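Local atomic coordinates of histone-lysine N-methyltransferase, H3 lysine-9 specific SUVH4 (Arabidopsis thaliana, PDB entry 4QEO), a protein that methylates histone H3 with S-adenosyl-L-methionine as methyl donor and binds methylated DNA, linking DNA methylation to a repressive histone mark. Residues A[277-282]-A[386-391]; A[247-252]-A[271-276]; A[322-327]-A[468-473]; A[353-358]-A[377-382]. All coordinates share one frame; numbering follows the deposited sequence.

Interaction 1 (A[277-282]-A[386-391])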
loop_
_atom_site.group_PDB
_atom_site.type_symbol
_atom_site.label_atom_id
_atom_site.label_comp_id
_atom_site.label_asym_id
_atom_site.label_seq_id
_atom_site.Cartn_x
_atom_site.Cartn_y
_atom_site.Cartn_z
ATOM N N LEU A 277 25.909 -7.111 -4.272
ATOM C CA LEU A 277 26.841 -6.472 -3.356
ATOM C C LEU A 277 28.291 -6.684 -3.778
ATOM O O LEU A 277 28.659 -7.754 -4.272
ATOM C CB LEU A 277 26.655 -7.041 -1.950
ATOM C CG LEU A 277 25.308 -6.792 -1.278
ATOM C CD1 LEU A 277 25.241 -7.581 0.017
ATOM C CD2 LEU A 277 25.119 -5.303 -1.013
ATOM N N ILE A 278 29.112 -5.654 -3.591
ATOM C CA ILE A 278 30.558 -5.793 -3.714
ATOM C C ILE A 278 31.138 -5.660 -2.310
ATOM O O ILE A 278 30.787 -4.746 -1.576
ATOM C CB ILE A 278 31.167 -4.706 -4.612
ATOM C CG1 ILE A 278 30.649 -4.841 -6.047
ATOM C CG2 ILE A 278 32.690 -4.782 -4.572
ATOM C CD1 ILE A 278 31.078 -3.692 -6.947
ATOM N N ILE A 279 32.007 -6.579 -1.919
ATOM C CA ILE A 279 32.541 -6.523 -0.565
ATOM C C ILE A 279 33.998 -6.063 -0.552
ATOM O O ILE A 279 34.846 -6.674 -1.194
ATOM C CB ILE A 279 32.369 -7.875 0.144
ATOM C CG1 ILE A 279 30.872 -8.191 0.264
ATOM C CG2 ILE A 279 33.037 -7.854 1.503
ATOM C CD1 ILE A 279 30.569 -9.415 1.071
ATOM N N GLU A 280 34.277 -4.975 0.165
ATOM C CA GLU A 280 35.634 -4.434 0.225
ATOM C C GLU A 280 36.607 -5.396 0.895
ATOM O O GLU A 280 36.197 -6.207 1.723
ATOM C CB GLU A 280 35.655 -3.070 0.940
ATOM C CG GLU A 280 35.292 -1.913 0.039
ATOM C CD GLU A 280 36.105 -1.891 -1.249
ATOM O OE1 GLU A 280 37.318 -1.597 -1.182
ATOM O OE2 GLU A 280 35.532 -2.169 -2.327
ATOM N N PRO A 281 37.897 -5.317 0.513
ATOM C CA PRO A 281 38.996 -6.128 1.053
ATOM C C PRO A 281 39.026 -6.242 2.582
ATOM O O PRO A 281 39.246 -7.331 3.104
ATOM C CB PRO A 281 40.244 -5.376 0.575
ATOM C CG PRO A 281 39.806 -4.578 -0.630
ATOM C CD PRO A 281 38.305 -4.609 -0.715
ATOM N N ASN A 282 38.810 -5.133 3.277
ATOM C CA ASN A 282 38.960 -5.088 4.730
ATOM C C ASN A 282 37.679 -5.469 5.462
ATOM O O ASN A 282 37.635 -5.515 6.691
ATOM C CB ASN A 282 39.439 -3.698 5.166
ATOM C CG ASN A 282 38.862 -2.587 4.307
ATOM O OD1 ASN A 282 38.061 -2.838 3.401
ATOM N ND2 ASN A 282 39.266 -1.352 4.585
ATOM N N GLY A 386 25.111 -1.950 -2.949
ATOM C CA GLY A 386 26.212 -1.014 -3.117
ATOM C C GLY A 386 27.503 -1.721 -2.732
ATOM O O GLY A 386 27.547 -2.957 -2.727
ATOM N N VAL A 387 28.544 -0.957 -2.404
ATOM C CA VAL A 387 29.797 -1.539 -1.929
ATOM C C VAL A 387 29.803 -1.608 -0.409
ATOM O O VAL A 387 29.764 -0.578 0.254
ATOM C CB VAL A 387 31.026 -0.717 -2.363
ATOM C CG1 VAL A 387 32.313 -1.364 -1.831
ATOM C CG2 VAL A 387 31.084 -0.601 -3.866
ATOM N N VAL A 388 29.858 -2.815 0.144
ATOM C CA VAL A 388 29.903 -2.971 1.596
ATOM C C VAL A 388 31.274 -2.573 2.137
ATOM O O VAL A 388 32.277 -3.218 1.834
ATOM C CB VAL A 388 29.615 -4.408 2.029
ATOM C CG1 VAL A 388 29.697 -4.518 3.543
ATOM C CG2 VAL A 388 28.243 -4.850 1.531
ATOM N N ARG A 389 31.304 -1.508 2.933
ATOM C CA ARG A 389 32.543 -0.981 3.498
ATOM C C ARG A 389 32.471 -0.972 5.022
ATOM O O ARG A 389 31.386 -1.037 5.615
ATOM C CB ARG A 389 32.811 0.449 3.001
ATOM C CG ARG A 389 32.723 0.650 1.489
ATOM C CD ARG A 389 33.351 1.981 1.054
ATOM N NE ARG A 389 33.235 2.203 -0.388
ATOM C CZ ARG A 389 34.120 1.787 -1.293
ATOM N NH1 ARG A 389 35.206 1.127 -0.916
ATOM N NH2 ARG A 389 33.921 2.035 -2.582
ATOM N N ARG A 390 33.636 -0.905 5.652
ATOM C CA ARG A 390 33.708 -0.639 7.082
ATOM C C ARG A 390 33.343 0.823 7.297
ATOM O O ARG A 390 33.786 1.694 6.546
ATOM C CB ARG A 390 35.114 -0.919 7.609
ATOM C CG ARG A 390 35.195 -2.032 8.638
ATOM C CD ARG A 390 36.569 -2.692 8.601
ATOM N NE ARG A 390 37.615 -1.769 8.166
ATOM C CZ ARG A 390 38.477 -1.171 8.982
ATOM N NH1 ARG A 390 38.428 -1.400 10.289
ATOM N NH2 ARG A 390 39.395 -0.347 8.492
ATOM N N THR A 391 32.522 1.086 8.307
ATOM C CA THR A 391 32.079 2.445 8.598
ATOM C C THR A 391 33.245 3.378 8.919
ATOM O O THR A 391 33.244 4.534 8.501
ATOM C CB THR A 391 31.060 2.477 9.748
ATOM O OG1 THR A 391 31.541 1.673 10.834
ATOM C CG2 THR A 391 29.717 1.937 9.271
HETATM O O HOH W 1 36.079 -0.852 4.046
#
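Parallel backbone pairing joins 277-282, which holds the pre-SET edge strand 278-279, to strand 387-390 of the SET domain, near the protein surface. Ile278 is gripped at both ends: its N donates to Gly386 O at 3.2 Å, and its O accepts a shorter bond of 2.7 Å from Val388 N, nearly along the C=O axis. Farther on, Glu280 N reaches Val388 O (3.1 Å) in an almost straight bond, with 168° at the hydrogen. Bonding from one residue to the two that flank its partner is the hallmark of a parallel ladder, and here it adds 278-279 to the edge of a mixed sheet in which 387-390 pairs antiparallel with 445-448. Beta-branched residues suit these extended backbones. Ile278 and Val387 share one face of the sheet, Ile279 and Val388 the other, where Leu277 CD2 also meets Val388 CG2 at 4.1 Å. Past the paired residues, polar side chains take over. Glu280 bends at chi2 (-51°) and runs alongside Arg389 in the same direction, giving a salt bridge of 3.5 Å between Glu280 OE1 and Arg389 NH1; the carboxylate and guanidinium planes are inclined by 45°. Val387 CG1 lies over the centre of that guanidinium, while Arg389 NE is paired with Asp448, so the cation is shared between two acids. At the far end a water donates to Asn282 OD1 (2.9 Å) and accepts from Arg390 N (2.9 Å), carrying the link on where the strands diverge; the Arg390 guanidinium itself pairs with Asp393.

Interaction 2 (A[247-252]-A[271-276])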
loop_
_atom_site.group_PDB
_atom_site.type_symbol
_atom_site.label_atom_id
_atom_site.label_comp_id
_atom_site.label_asym_id
_atom_site.label_seq_id
_atom_site.Cartn_x
_atom_site.Cartn_y
_atom_site.Cartn_z
ATOM N N GLY A 247 21.511 -2.006 -16.295
ATOM C CA GLY A 247 22.285 -2.301 -17.490
ATOM C C GLY A 247 21.430 -2.897 -18.594
ATOM O O GLY A 247 21.882 -3.072 -19.728
ATOM N N GLY A 248 20.170 -3.164 -18.265
ATOM C CA GLY A 248 19.413 -4.209 -18.920
ATOM C C GLY A 248 19.533 -5.360 -17.936
ATOM O O GLY A 248 19.140 -6.501 -18.196
ATOM N N LEU A 249 20.100 -5.024 -16.779
ATOM C CA LEU A 249 20.330 -5.954 -15.681
ATOM C C LEU A 249 19.053 -6.338 -14.943
ATOM O O LEU A 249 18.843 -7.499 -14.604
ATOM C CB LEU A 249 21.326 -5.341 -14.691
ATOM C CG LEU A 249 22.786 -5.241 -15.155
ATOM C CD1 LEU A 249 23.711 -4.771 -14.022
ATOM C CD2 LEU A 249 23.253 -6.584 -15.711
ATOM N N GLU A 250 18.201 -5.357 -14.672
ATOM C CA GLU A 250 16.938 -5.647 -14.013
ATOM C C GLU A 250 15.994 -6.341 -14.973
ATOM O O GLU A 250 15.982 -6.060 -16.171
ATOM C CB GLU A 250 16.285 -4.374 -13.451
ATOM C CG GLU A 250 17.087 -3.697 -12.348
ATOM C CD GLU A 250 17.164 -4.506 -11.059
ATOM O OE1 GLU A 250 16.562 -5.602 -10.978
ATOM O OE2 GLU A 250 17.821 -4.029 -10.111
ATOM N N PHE A 251 15.194 -7.244 -14.427
ATOM C CA PHE A 251 14.246 -8.014 -15.209
ATOM C C PHE A 251 13.231 -7.098 -15.886
ATOM O O PHE A 251 12.712 -7.397 -16.957
ATOM C CB PHE A 251 13.547 -9.017 -14.299
ATOM C CG PHE A 251 12.382 -9.692 -14.935
ATOM C CD1 PHE A 251 12.574 -10.622 -15.938
ATOM C CD2 PHE A 251 11.090 -9.399 -14.528
ATOM C CE1 PHE A 251 11.501 -11.247 -16.527
ATOM C CE2 PHE A 251 10.009 -10.023 -15.112
ATOM C CZ PHE A 251 10.213 -10.949 -16.115
ATOM N N LYS A 252 12.957 -5.973 -15.246
ATOM C CA LYS A 252 12.109 -4.947 -15.823
ATOM C C LYS A 252 12.905 -3.665 -15.887
ATOM O O LYS A 252 13.474 -3.243 -14.886
ATOM C CB LYS A 252 10.879 -4.762 -14.953
ATOM C CG LYS A 252 9.997 -5.986 -14.929
ATOM C CD LYS A 252 8.843 -5.796 -13.983
ATOM C CE LYS A 252 7.764 -6.819 -14.232
ATOM N NZ LYS A 252 6.524 -6.166 -14.727
ATOM N N PHE A 271 27.973 6.911 -11.922
ATOM C CA PHE A 271 27.395 5.810 -11.161
ATOM C C PHE A 271 27.256 4.569 -12.037
ATOM O O PHE A 271 26.798 4.655 -13.171
ATOM C CB PHE A 271 26.028 6.230 -10.601
ATOM C CG PHE A 271 25.304 5.142 -9.859
ATOM C CD1 PHE A 271 25.597 4.879 -8.528
ATOM C CD2 PHE A 271 24.317 4.394 -10.488
ATOM C CE1 PHE A 271 24.921 3.888 -7.839
ATOM C CE2 PHE A 271 23.638 3.397 -9.810
ATOM C CZ PHE A 271 23.939 3.140 -8.485
ATOM N N THR A 272 27.653 3.413 -11.520
ATOM C CA THR A 272 27.544 2.180 -12.303
ATOM C C THR A 272 26.628 1.166 -11.638
ATOM O O THR A 272 26.802 0.806 -10.474
ATOM C CB THR A 272 28.914 1.503 -12.603
ATOM O OG1 THR A 272 29.607 1.241 -11.377
ATOM C CG2 THR A 272 29.774 2.371 -13.519
ATOM N N TYR A 273 25.661 0.692 -12.409
ATOM C CA TYR A 273 24.620 -0.174 -11.885
ATOM C C TYR A 273 25.107 -1.589 -11.651
ATOM O O TYR A 273 25.659 -2.215 -12.552
ATOM C CB TYR A 273 23.433 -0.201 -12.844
ATOM C CG TYR A 273 22.136 -0.587 -12.178
ATOM C CD1 TYR A 273 21.841 -1.917 -11.912
ATOM C CD2 TYR A 273 21.203 0.380 -11.823
ATOM C CE1 TYR A 273 20.656 -2.278 -11.302
ATOM C CE2 TYR A 273 20.011 0.029 -11.208
ATOM C CZ TYR A 273 19.740 -1.301 -10.954
ATOM O OH TYR A 273 18.558 -1.664 -10.344
ATOM N N ILE A 274 24.894 -2.087 -10.433
ATOM C CA ILE A 274 25.150 -3.484 -10.106
ATOM C C ILE A 274 23.925 -4.117 -9.444
ATOM O O ILE A 274 23.113 -3.423 -8.823
ATOM C CB ILE A 274 26.381 -3.637 -9.186
ATOM C CG1 ILE A 274 26.189 -2.845 -7.895
ATOM C CG2 ILE A 274 27.645 -3.167 -9.903
ATOM C CD1 ILE A 274 27.408 -2.858 -6.976
ATOM N N LYS A 275 23.787 -5.431 -9.589
ATOM C CA LYS A 275 22.677 -6.154 -8.970
ATOM C C LYS A 275 23.137 -6.901 -7.729
ATOM O O LYS A 275 22.327 -7.430 -6.979
ATOM C CB LYS A 275 22.031 -7.138 -9.956
ATOM C CG LYS A 275 20.853 -6.555 -10.752
ATOM C CD LYS A 275 20.013 -7.642 -11.433
ATOM C CE LYS A 275 18.859 -8.108 -10.550
ATOM N NZ LYS A 275 17.973 -9.097 -11.246
ATOM N N SER A 276 24.444 -6.960 -7.524
ATOM C CA SER A 276 24.991 -7.733 -6.423
ATOM C C SER A 276 25.920 -6.873 -5.581
ATOM O O SER A 276 26.646 -6.031 -6.110
ATOM C CB SER A 276 25.775 -8.943 -6.950
ATOM O OG SER A 276 24.910 -9.938 -7.476
HETATM O O HOH W 2 15.450 -7.816 -11.851
#
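Polar, water-mediated and apolar interactions all hold 247-252 against 271-276. The shortest is a hydrogen bond of 2.5 Å from Tyr273 OH to Glu250 OE2. The carboxylate oxygen lies in the plane of the ring at its edge and receives the phenol on its anti lone pair, with carboxylate and ring planes 89° apart. Such a short bond is consistent with strong polarisation of the phenol by the acid. The other oxygen looks toward Lys275: Glu250 OE1 and Lys275 NZ form a long salt bridge of 3.8 Å, which one water closes up. That water donates to Glu250 OE1 (2.6 Å) while accepting from Lys275 NZ (2.9 Å) and from Phe251 N (2.7 Å). Apolar contact comes from Leu249, whose CD1 meets the ring edge at Tyr273 CD1, 4.0 Å away. The lysine, bent at chi3 (91°), passes beside the Leu249 backbone, with Lys275 CD 3.4 Å from Leu249 O; its type suits the place, packing an aliphatic chain on Leu249 while bringing a charge to Glu250. Together these contacts pin the loop between strands 240-242 and 256-257 to strand 272-273, which pairs in parallel with 452-453; Phe455, just beyond that strand, gives Tyr273 OH a weak hydrogen bond from its N.

Interaction 3 (A[322-327]-A[468-473])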
loop_
_atom_site.group_PDB
_atom_site.type_symbol
_atom_site.label_atom_id
_atom_site.label_comp_id
_atom_site.label_asym_id
_atom_site.label_seq_id
_atom_site.Cartn_x
_atom_site.Cartn_y
_atom_site.Cartn_z
ATOM N N GLY A 322 4.807 -13.660 -3.264
ATOM C CA GLY A 322 5.455 -13.626 -1.963
ATOM C C GLY A 322 5.323 -12.282 -1.269
ATOM O O GLY A 322 5.733 -11.258 -1.808
ATOM N N ARG A 323 4.756 -12.291 -0.067
ATOM C CA ARG A 323 4.544 -11.065 0.696
ATOM C C ARG A 323 4.953 -11.272 2.152
ATOM O O ARG A 323 4.623 -12.290 2.767
ATOM C CB ARG A 323 3.082 -10.594 0.589
ATOM C CG ARG A 323 2.751 -9.923 -0.755
ATOM C CD ARG A 323 1.233 -9.776 -1.003
ATOM N NE ARG A 323 0.613 -8.794 -0.115
ATOM C CZ ARG A 323 -0.674 -8.442 -0.160
ATOM N NH1 ARG A 323 -1.491 -8.987 -1.056
ATOM N NH2 ARG A 323 -1.146 -7.531 0.689
ATOM N N LEU A 324 5.707 -10.322 2.685
ATOM C CA LEU A 324 6.113 -10.376 4.081
ATOM C C LEU A 324 4.887 -10.114 4.926
ATOM O O LEU A 324 4.172 -9.135 4.699
ATOM C CB LEU A 324 7.175 -9.320 4.370
ATOM C CG LEU A 324 7.718 -9.262 5.795
ATOM C CD1 LEU A 324 8.474 -10.561 6.135
ATOM C CD2 LEU A 324 8.629 -8.058 5.928
ATOM N N ILE A 325 4.632 -10.983 5.891
ATOM C CA ILE A 325 3.441 -10.846 6.720
ATOM C C ILE A 325 3.538 -9.638 7.651
ATOM O O ILE A 325 2.583 -8.877 7.789
ATOM C CB ILE A 325 3.150 -12.145 7.509
ATOM C CG1 ILE A 325 2.762 -13.267 6.540
ATOM C CG2 ILE A 325 2.042 -11.930 8.528
ATOM C CD1 ILE A 325 2.810 -14.645 7.130
ATOM N N GLU A 326 4.691 -9.474 8.287
ATOM C CA GLU A 326 4.920 -8.357 9.197
ATOM C C GLU A 326 6.416 -8.150 9.442
ATOM O O GLU A 326 7.224 -9.062 9.270
ATOM C CB GLU A 326 4.219 -8.607 10.531
ATOM C CG GLU A 326 4.762 -9.824 11.272
ATOM C CD GLU A 326 3.959 -10.169 12.512
ATOM O OE1 GLU A 326 3.764 -9.274 13.365
ATOM O OE2 GLU A 326 3.518 -11.335 12.625
ATOM N N SER A 327 6.762 -6.942 9.861
ATOM C CA SER A 327 8.133 -6.574 10.123
ATOM C C SER A 327 8.662 -7.366 11.305
ATOM O O SER A 327 7.905 -7.742 12.203
ATOM C CB SER A 327 8.223 -5.080 10.413
ATOM O OG SER A 327 9.574 -4.678 10.541
ATOM N N PHE A 468 9.319 0.291 4.242
ATOM C CA PHE A 468 10.105 0.121 5.448
ATOM C C PHE A 468 11.297 -0.799 5.190
ATOM O O PHE A 468 11.300 -1.588 4.230
ATOM C CB PHE A 468 9.248 -0.383 6.608
ATOM C CG PHE A 468 8.831 -1.825 6.491
ATOM C CD1 PHE A 468 7.716 -2.182 5.754
ATOM C CD2 PHE A 468 9.544 -2.822 7.151
ATOM C CE1 PHE A 468 7.320 -3.508 5.664
ATOM C CE2 PHE A 468 9.160 -4.146 7.065
ATOM C CZ PHE A 468 8.043 -4.493 6.320
ATOM N N VAL A 469 12.303 -0.655 6.048
ATOM C CA VAL A 469 13.544 -1.407 5.991
ATOM C C VAL A 469 13.443 -2.681 6.806
ATOM O O VAL A 469 13.098 -2.648 7.988
ATOM C CB VAL A 469 14.710 -0.577 6.562
ATOM C CG1 VAL A 469 15.915 -1.464 6.835
ATOM C CG2 VAL A 469 15.067 0.550 5.615
ATOM N N GLN A 470 13.767 -3.801 6.171
ATOM C CA GLN A 470 13.755 -5.097 6.821
ATOM C C GLN A 470 15.123 -5.766 6.684
ATOM O O GLN A 470 15.628 -5.954 5.559
ATOM C CB GLN A 470 12.669 -5.981 6.207
ATOM C CG GLN A 470 12.638 -7.375 6.784
ATOM C CD GLN A 470 12.292 -7.374 8.250
ATOM O OE1 GLN A 470 11.190 -6.975 8.642
ATOM N NE2 GLN A 470 13.230 -7.818 9.075
ATOM N N CYS A 471 15.730 -6.108 7.822
ATOM C CA CYS A 471 16.989 -6.848 7.808
ATOM C C CYS A 471 16.731 -8.309 7.477
ATOM O O CYS A 471 15.847 -8.938 8.052
ATOM C CB CYS A 471 17.726 -6.731 9.147
ATOM S SG CYS A 471 18.515 -5.116 9.417
ATOM N N VAL A 472 17.506 -8.836 6.535
ATOM C CA VAL A 472 17.355 -10.217 6.098
ATOM C C VAL A 472 18.710 -10.930 6.127
ATOM O O VAL A 472 19.696 -10.396 5.621
ATOM C CB VAL A 472 16.806 -10.284 4.653
ATOM C CG1 VAL A 472 16.685 -11.737 4.191
ATOM C CG2 VAL A 472 15.473 -9.562 4.546
ATOM N N LEU A 473 18.751 -12.117 6.736
ATOM C CA LEU A 473 19.916 -13.000 6.653
ATOM C C LEU A 473 19.579 -14.216 5.784
ATOM O O LEU A 473 18.520 -14.831 5.944
ATOM C CB LEU A 473 20.349 -13.456 8.053
ATOM C CG LEU A 473 20.951 -12.377 8.958
ATOM C CD1 LEU A 473 21.034 -12.857 10.404
ATOM C CD2 LEU A 473 22.319 -11.945 8.455
HETATM O O HOH W 3 12.120 -3.986 10.257
#
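Beside the bound peptide, strand 323-324 of the pre-SET region and the turn after it pack against strand 467-473 of the SET-domain sheet. Phe468 makes a cation-pi contact with a basic side chain of the peptide, and Ser327 packs on a basic side chain too, so the contact forms part of the peptide's surroundings. Leu324 reaches the phenylalanine from the facing segment: with CG anti to the backbone N (chi1 -179°), it sends CD2 to the ring edge, 3.6 Å from Phe468 CZ. Phe468 itself has chi1 of 73°, the crowded position between backbone N and carbonyl carbon, which carries the ring across to Ser327, whose CB lies 3.6 Å from Phe468 CE2. Gln470, two residues on and thus on the same side of the strand, bends at chi2 (64°) and crosses Leu324 at about a right angle, with Gln470 OE1 3.9 Å from Leu324 CD2. Gln470 NE2 donates to Cys471 O at 3.0 Å and also to Arg328 O, which fixes the amide's rotation. Ser327 OG and Gln470 OE1 lie 3.4 Å apart, at best a weak hydrogen bond. Serine, small enough to sit close to the ring, also meets a water 2.7 Å from Ser327 OG, which donates to Val469 O at 2.8 Å.

Interaction 4 (A[353-358]-A[377-382])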
loop_
_atom_site.group_PDB
_atom_site.type_symbol
_atom_site.label_atom_id
_atom_site.label_comp_id
_atom_site.label_asym_id
_atom_site.label_seq_id
_atom_site.Cartn_x
_atom_site.Cartn_y
_atom_site.Cartn_z
ATOM N N LEU A 353 13.012 -8.251 -9.850
ATOM C CA LEU A 353 12.180 -7.073 -9.687
ATOM C C LEU A 353 10.805 -7.352 -10.292
ATOM O O LEU A 353 10.698 -7.758 -11.450
ATOM C CB LEU A 353 12.856 -5.864 -10.340
ATOM C CG LEU A 353 12.044 -4.570 -10.386
ATOM C CD1 LEU A 353 11.675 -4.126 -8.983
ATOM C CD2 LEU A 353 12.845 -3.498 -11.108
ATOM N N ARG A 354 9.763 -7.179 -9.481
ATOM C CA ARG A 354 8.406 -7.539 -9.866
ATOM C C ARG A 354 7.647 -6.393 -10.510
ATOM O O ARG A 354 6.593 -6.624 -11.082
ATOM C CB ARG A 354 7.575 -7.939 -8.640
ATOM C CG ARG A 354 8.050 -9.121 -7.847
ATOM C CD ARG A 354 7.419 -9.082 -6.455
ATOM N NE ARG A 354 7.550 -10.347 -5.736
ATOM C CZ ARG A 354 8.702 -10.832 -5.279
ATOM N NH1 ARG A 354 9.837 -10.168 -5.472
ATOM N NH2 ARG A 354 8.726 -11.989 -4.637
ATOM N N PHE A 355 8.132 -5.163 -10.366
ATOM C CA PHE A 355 7.317 -3.999 -10.737
ATOM C C PHE A 355 7.989 -3.089 -11.750
ATOM O O PHE A 355 9.213 -2.961 -11.769
ATOM C CB PHE A 355 6.962 -3.151 -9.503
ATOM C CG PHE A 355 6.417 -3.945 -8.349
ATOM C CD1 PHE A 355 5.112 -4.389 -8.355
ATOM C CD2 PHE A 355 7.211 -4.232 -7.254
ATOM C CE1 PHE A 355 4.603 -5.121 -7.291
ATOM C CE2 PHE A 355 6.712 -4.963 -6.187
ATOM C CZ PHE A 355 5.404 -5.411 -6.209
ATOM N N ASN A 356 7.170 -2.426 -12.563
ATOM C CA ASN A 356 7.655 -1.410 -13.481
ATOM C C ASN A 356 7.842 -0.094 -12.737
ATOM O O ASN A 356 6.879 0.513 -12.290
ATOM C CB ASN A 356 6.672 -1.246 -14.647
ATOM C CG ASN A 356 6.565 -2.513 -15.497
ATOM O OD1 ASN A 356 7.572 -3.057 -15.941
ATOM N ND2 ASN A 356 5.340 -2.985 -15.717
ATOM N N LEU A 357 9.087 0.339 -12.608
ATOM C CA LEU A 357 9.399 1.524 -11.830
ATOM C C LEU A 357 10.000 2.598 -12.707
ATOM O O LEU A 357 10.398 2.350 -13.844
ATOM C CB LEU A 357 10.399 1.185 -10.725
ATOM C CG LEU A 357 10.015 0.039 -9.789
ATOM C CD1 LEU A 357 11.069 -0.126 -8.717
ATOM C CD2 LEU A 357 8.642 0.278 -9.169
ATOM N N GLU A 358 10.090 3.797 -12.153
ATOM C CA GLU A 358 10.651 4.915 -12.879
ATOM C C GLU A 358 11.445 5.787 -11.920
ATOM O O GLU A 358 11.015 6.033 -10.792
ATOM C CB GLU A 358 9.526 5.721 -13.536
ATOM C CG GLU A 358 9.975 7.009 -14.205
ATOM C CD GLU A 358 8.806 7.914 -14.596
ATOM O OE1 GLU A 358 7.638 7.524 -14.379
ATOM O OE2 GLU A 358 9.057 9.024 -15.114
ATOM N N ALA A 377 0.950 -4.376 -0.078
ATOM C CA ALA A 377 1.665 -4.292 1.195
ATOM C C ALA A 377 2.330 -5.623 1.515
ATOM O O ALA A 377 1.689 -6.665 1.446
ATOM C CB ALA A 377 0.692 -3.908 2.314
ATOM N N GLY A 378 3.610 -5.584 1.872
ATOM C CA GLY A 378 4.355 -6.790 2.164
ATOM C C GLY A 378 5.226 -7.227 1.004
ATOM O O GLY A 378 6.066 -8.104 1.163
ATOM N N SER A 379 5.035 -6.624 -0.165
ATOM C CA SER A 379 5.822 -7.002 -1.335
ATOM C C SER A 379 7.210 -6.427 -1.184
ATOM O O SER A 379 7.370 -5.294 -0.704
ATOM C CB SER A 379 5.195 -6.482 -2.639
ATOM O OG SER A 379 3.892 -7.000 -2.858
ATOM N N PRO A 380 8.226 -7.207 -1.578
ATOM C CA PRO A 380 9.580 -6.647 -1.600
ATOM C C PRO A 380 9.713 -5.662 -2.747
ATOM O O PRO A 380 9.198 -5.904 -3.842
ATOM C CB PRO A 380 10.460 -7.874 -1.847
ATOM C CG PRO A 380 9.564 -8.835 -2.572
ATOM C CD PRO A 380 8.194 -8.621 -2.007
ATOM N N VAL A 381 10.383 -4.548 -2.486
ATOM C CA VAL A 381 10.725 -3.605 -3.538
ATOM C C VAL A 381 12.176 -3.814 -3.988
ATOM O O VAL A 381 12.431 -4.001 -5.184
ATOM C CB VAL A 381 10.488 -2.144 -3.105
ATOM C CG1 VAL A 381 10.941 -1.174 -4.198
ATOM C CG2 VAL A 381 9.015 -1.930 -2.797
ATOM N N CYS A 382 13.128 -3.795 -3.056
ATOM C CA CYS A 382 14.517 -4.066 -3.489
ATOM C C CYS A 382 15.446 -4.193 -2.330
ATOM O O CYS A 382 15.168 -3.653 -1.278
ATOM C CB CYS A 382 15.059 -2.939 -4.380
ATOM S SG CYS A 382 15.014 -1.321 -3.582
HETATM O O HOH W 4 10.216 -6.590 -6.443
#
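Arg354 carries much of this buried contact between the approach to strand 357-361 and the start of strand 380-383. Its CB sits 3.9 Å above the ring plane of the next residue, Phe355, over the ring centre. CG lies anti to the carbonyl carbon (chi1 -61°), and from there the chain runs extended through CD to NE, crossing Pro380 at about a right angle. At the tip the guanidinium takes the CG corner of the proline ring over one face: Pro380 CG is 3.5 Å from Arg354 CZ and 3.2 Å from Arg354 NH1, a tight approach displaced toward the rim. NH2 turns away to a hydrogen bond with Asp321 O. The backbone end is tied as well, since one water accepts from Arg354 N at 3.1 Å and donates to Pro380 O at 2.9 Å. That same carbonyl meets the edge of the phenylalanine, in its plane, with Pro380 O 3.5 Å from Phe355 CE2; Ser379 CB also lies at that edge, 3.7 Å from Phe355 CZ. Just beyond, Val381 and Cys382 form a classic beta bulge opposite Leu486. An arginine and a proline suit each other here: one face of the cation takes a hydrocarbon corner while its N-H groups, directed in the plane, remain able to bond to backbone oxygens.

From the N terminus, 247-252 meets 271-276 first, so interaction 2 closes a short loop within the pre-SET region. The chain passes straight on into 277-282, which opens interaction 1, closed only at 386-391 in the SET domain. Interaction 3 begins inside that span, at 322-327, and ends outside it, at 468-473; the two therefore cross, and both tie pre-SET to SET. Interaction 4, 353-358 with 377-382, nests within both. It adjoins 386-391 in sequence, and it touches interaction 3 through Leu324 N to Gly378 O, both reaching one sheet. Lys252 and Phe251 of interaction 2 pack on the 353-355 backbone, while Ile274 touches Gly386 of interaction 1.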